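Local structure of exoribonuclease II, mitochondrial (Candida glabrata, 6F3H) at residues R702-I707 with W733-R738. The protein degrades RNA from the 3' end as the exoribonuclease component of the mitochondrial degradosome, with a magnesium ion bound at its active site. The protein carries 1 engineered substitution. Residues are numbered along the deposited sequence; the frame is centred on the assembly and turned at random.
Sequences RGPDLI and WSFQAR. With nucleotides of chain C.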
loop_
_atom_site.group_PDB
_atom_site.type_symbol
_atom_site.label_atom_id
_atom_site.label_comp_id
_atom_site.label_asym_id
_atom_site.label_seq_id
_atom_site.Cartn_x
_atom_site.Cartn_y
_atom_site.Cartn_z
ATOM N N ARG A 702 -5.218 -1.008 11.182
ATOM C CA ARG A 702 -5.888 -1.053 9.890
ATOM C C ARG A 702 -7.254 -0.406 10.035
ATOM O O ARG A 702 -8.081 -0.877 10.816
ATOM C CB ARG A 702 -6.053 -2.481 9.388
ATOM C CG ARG A 702 -4.797 -3.215 9.116
ATOM C CD ARG A 702 -5.120 -4.380 8.221
ATOM N NE ARG A 702 -5.843 -5.390 8.970
ATOM C CZ ARG A 702 -5.445 -6.645 9.113
ATOM N NH1 ARG A 702 -4.327 -7.054 8.529
ATOM N NH2 ARG A 702 -6.187 -7.496 9.811
ATOM N N GLY A 703 -7.502 0.651 9.249
ATOM C CA GLY A 703 -8.779 1.320 9.173
ATOM C C GLY A 703 -9.945 0.444 8.757
ATOM O O GLY A 703 -11.036 0.589 9.320
ATOM N N PRO A 704 -9.775 -0.445 7.773
ATOM C CA PRO A 704 -10.865 -1.396 7.491
ATOM C C PRO A 704 -11.305 -2.167 8.724
ATOM O O PRO A 704 -12.507 -2.251 9.000
ATOM C CB PRO A 704 -10.262 -2.325 6.446
ATOM C CG PRO A 704 -9.078 -1.676 5.956
ATOM C CD PRO A 704 -8.645 -0.607 6.864
ATOM N N ASP A 705 -10.360 -2.733 9.481
ATOM C CA ASP A 705 -10.751 -3.442 10.688
ATOM C C ASP A 705 -11.436 -2.490 11.643
ATOM O O ASP A 705 -12.507 -2.787 12.169
ATOM C CB ASP A 705 -9.545 -4.104 11.356
ATOM C CG ASP A 705 -8.780 -4.960 10.411
ATOM O OD1 ASP A 705 -8.603 -4.520 9.273
ATOM O OD2 ASP A 705 -8.352 -6.062 10.787
ATOM N N LEU A 706 -10.868 -1.307 11.819
ATOM C CA LEU A 706 -11.418 -0.360 12.776
ATOM C C LEU A 706 -12.856 -0.004 12.447
ATOM O O LEU A 706 -13.668 0.213 13.347
ATOM C CB LEU A 706 -10.554 0.887 12.813
ATOM C CG LEU A 706 -11.110 1.928 13.770
ATOM C CD1 LEU A 706 -11.035 1.411 15.197
ATOM C CD2 LEU A 706 -10.337 3.215 13.669
ATOM N N ILE A 707 -13.192 0.078 11.167
ATOM C CA ILE A 707 -14.562 0.408 10.781
ATOM C C ILE A 707 -15.496 -0.775 10.980
ATOM O O ILE A 707 -16.641 -0.613 11.421
ATOM C CB ILE A 707 -14.581 0.890 9.331
ATOM C CG1 ILE A 707 -14.277 2.377 9.316
ATOM C CG2 ILE A 707 -15.887 0.547 8.670
ATOM C CD1 ILE A 707 -14.488 2.998 7.987
ATOM N N TRP A 733 -12.176 3.876 -0.829
ATOM C CA TRP A 733 -11.268 4.573 -1.716
ATOM C C TRP A 733 -10.177 5.259 -0.925
ATOM O O TRP A 733 -9.000 5.151 -1.271
ATOM C CB TRP A 733 -12.022 5.571 -2.566
ATOM C CG TRP A 733 -12.730 4.891 -3.637
ATOM C CD1 TRP A 733 -14.028 4.496 -3.642
ATOM C CD2 TRP A 733 -12.171 4.458 -4.878
ATOM N NE1 TRP A 733 -14.328 3.868 -4.825
ATOM C CE2 TRP A 733 -13.201 3.831 -5.604
ATOM C CE3 TRP A 733 -10.903 4.558 -5.456
ATOM C CZ2 TRP A 733 -13.002 3.299 -6.881
ATOM C CZ3 TRP A 733 -10.708 4.029 -6.722
ATOM C CH2 TRP A 733 -11.752 3.407 -7.419
ATOM N N SER A 734 -10.540 5.922 0.171
ATOM C CA SER A 734 -9.528 6.594 0.972
ATOM C C SER A 734 -8.499 5.597 1.475
ATOM O O SER A 734 -7.291 5.860 1.447
ATOM C CB SER A 734 -10.184 7.300 2.160
ATOM O OG SER A 734 -11.397 7.925 1.779
ATOM N N PHE A 735 -8.961 4.419 1.881
ATOM C CA PHE A 735 -8.078 3.405 2.442
ATOM C C PHE A 735 -7.178 2.800 1.391
ATOM O O PHE A 735 -5.971 2.641 1.602
ATOM C CB PHE A 735 -8.895 2.291 3.064
ATOM C CG PHE A 735 -9.643 2.694 4.279
ATOM C CD1 PHE A 735 -9.374 3.889 4.917
ATOM C CD2 PHE A 735 -10.587 1.844 4.825
ATOM C CE1 PHE A 735 -10.058 4.247 6.065
ATOM C CE2 PHE A 735 -11.272 2.185 5.974
ATOM C CZ PHE A 735 -11.013 3.386 6.596
ATOM N N GLN A 736 -7.764 2.393 0.272
ATOM C CA GLN A 736 -6.954 1.788 -0.766
ATOM C C GLN A 736 -5.874 2.747 -1.225
ATOM O O GLN A 736 -4.727 2.342 -1.428
ATOM C CB GLN A 736 -7.829 1.374 -1.926
ATOM C CG GLN A 736 -7.047 0.673 -2.955
ATOM C CD GLN A 736 -6.721 -0.737 -2.553
ATOM O OE1 GLN A 736 -7.569 -1.606 -2.669
ATOM N NE2 GLN A 736 -5.477 -0.991 -2.133
ATOM N N ALA A 737 -6.211 4.030 -1.354
ATOM C CA ALA A 737 -5.201 5.037 -1.647
ATOM C C ALA A 737 -4.045 4.938 -0.665
ATOM O O ALA A 737 -2.901 4.687 -1.055
ATOM C CB ALA A 737 -5.829 6.425 -1.602
ATOM N N ARG A 738 -4.341 5.079 0.630
ATOM C CA ARG A 738 -3.273 5.075 1.620
ATOM C C ARG A 738 -2.583 3.737 1.682
ATOM O O ARG A 738 -1.409 3.664 2.037
ATOM C CB ARG A 738 -3.811 5.415 2.990
ATOM C CG ARG A 738 -4.113 6.845 3.114
ATOM C CD ARG A 738 -2.833 7.552 3.396
ATOM N NE ARG A 738 -2.080 6.817 4.400
ATOM C CZ ARG A 738 -0.835 7.106 4.750
ATOM N NH1 ARG A 738 -0.241 6.383 5.690
ATOM N NH2 ARG A 738 -0.189 8.111 4.154
ATOM P P A C 5 -3.106 -10.404 11.345
ATOM O OP1 A C 5 -4.306 -10.252 12.198
ATOM O OP2 A C 5 -2.959 -9.535 10.142
ATOM O "O5'" A C 5 -1.855 -10.133 12.272
ATOM C "C5'" A C 5 -1.691 -10.895 13.449
ATOM C "C4'" A C 5 -0.298 -10.800 14.002
ATOM O "O4'" A C 5 0.648 -11.363 13.063
ATOM C "C3'" A C 5 0.230 -9.402 14.269
ATOM O "O3'" A C 5 -0.214 -8.893 15.506
ATOM C "C2'" A C 5 1.729 -9.618 14.225
ATOM O "O2'" A C 5 2.173 -10.235 15.424
ATOM C "C1'" A C 5 1.839 -10.622 13.086
ATOM N N9 A C 5 1.923 -9.914 11.819
ATOM C C8 A C 5 0.924 -9.566 10.944
ATOM N N7 A C 5 1.344 -8.881 9.910
ATOM C C5 A C 5 2.699 -8.772 10.163
ATOM C C6 A C 5 3.732 -8.168 9.447
ATOM N N6 A C 5 3.543 -7.528 8.286
ATOM N N1 A C 5 4.973 -8.254 9.990
ATOM C C2 A C 5 5.152 -8.899 11.157
ATOM N N3 A C 5 4.261 -9.516 11.930
ATOM C C4 A C 5 3.061 -9.396 11.346
#
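Gly703 lays its CA over one face of the Phe735 ring, while Pro704 N and Ile707 CD1 approach the same ring obliquely. The other flat group, the guanidinium of Arg702, has the carboxylate carbon of Asp705 at its edge and in its plane, and meets a phosphate oxygen of A5 of chain C at a slant.

Phe735 is the one residue of 733-738 that touches 702-707. With CG anti to its carbonyl carbon (chi1 -68°), it reaches from helix 725-761 to the first turn of helix 703-716, where Phe735 CE2 lies 3.5 Å from Gly703 C. Pro704 and Phe735 lie alongside one another, pointing in opposite directions, with Pro704 CD 3.7 Å from Phe735 CD2. Further along the turn, Ile707 brings CD1 to 3.8 Å from Phe735 CZ. The contact is buried and made by van der Waals packing, the ring resting on backbone as well as side chains. It bridges two short helical segments, 703-707 and 733-738, whose axes come within 11.0 Å at their closest and run roughly antiparallel (152°). Ala458 also touches Phe735, and Leu455 of helix 449-456 packs on Ile707.

Arg702, at the N-cap position, turns its side chain toward the RNA. Bent at chi3 (-72°), it grips Asp705 side-on: Arg702 NE bonds to Asp705 OD1 at 2.9 Å from above the carboxylate plane, and Arg702 NH2 forms a salt bridge to Asp705 OD2 on its syn side at 2.8 Å. Thr695 OG1 and Ser698 N bind the same carboxylate, which thus helps to fix the guanidinium. Arg702 NH1 donates a hydrogen bond to OP2 of A5 of chain C at 3.3 Å.

Phe735 of helix 725-761 thus packs on the first turn of helix 703-716, whose N-cap arginine, held by Asp705, meets the RNA phosphate in this RNB-family exoribonuclease.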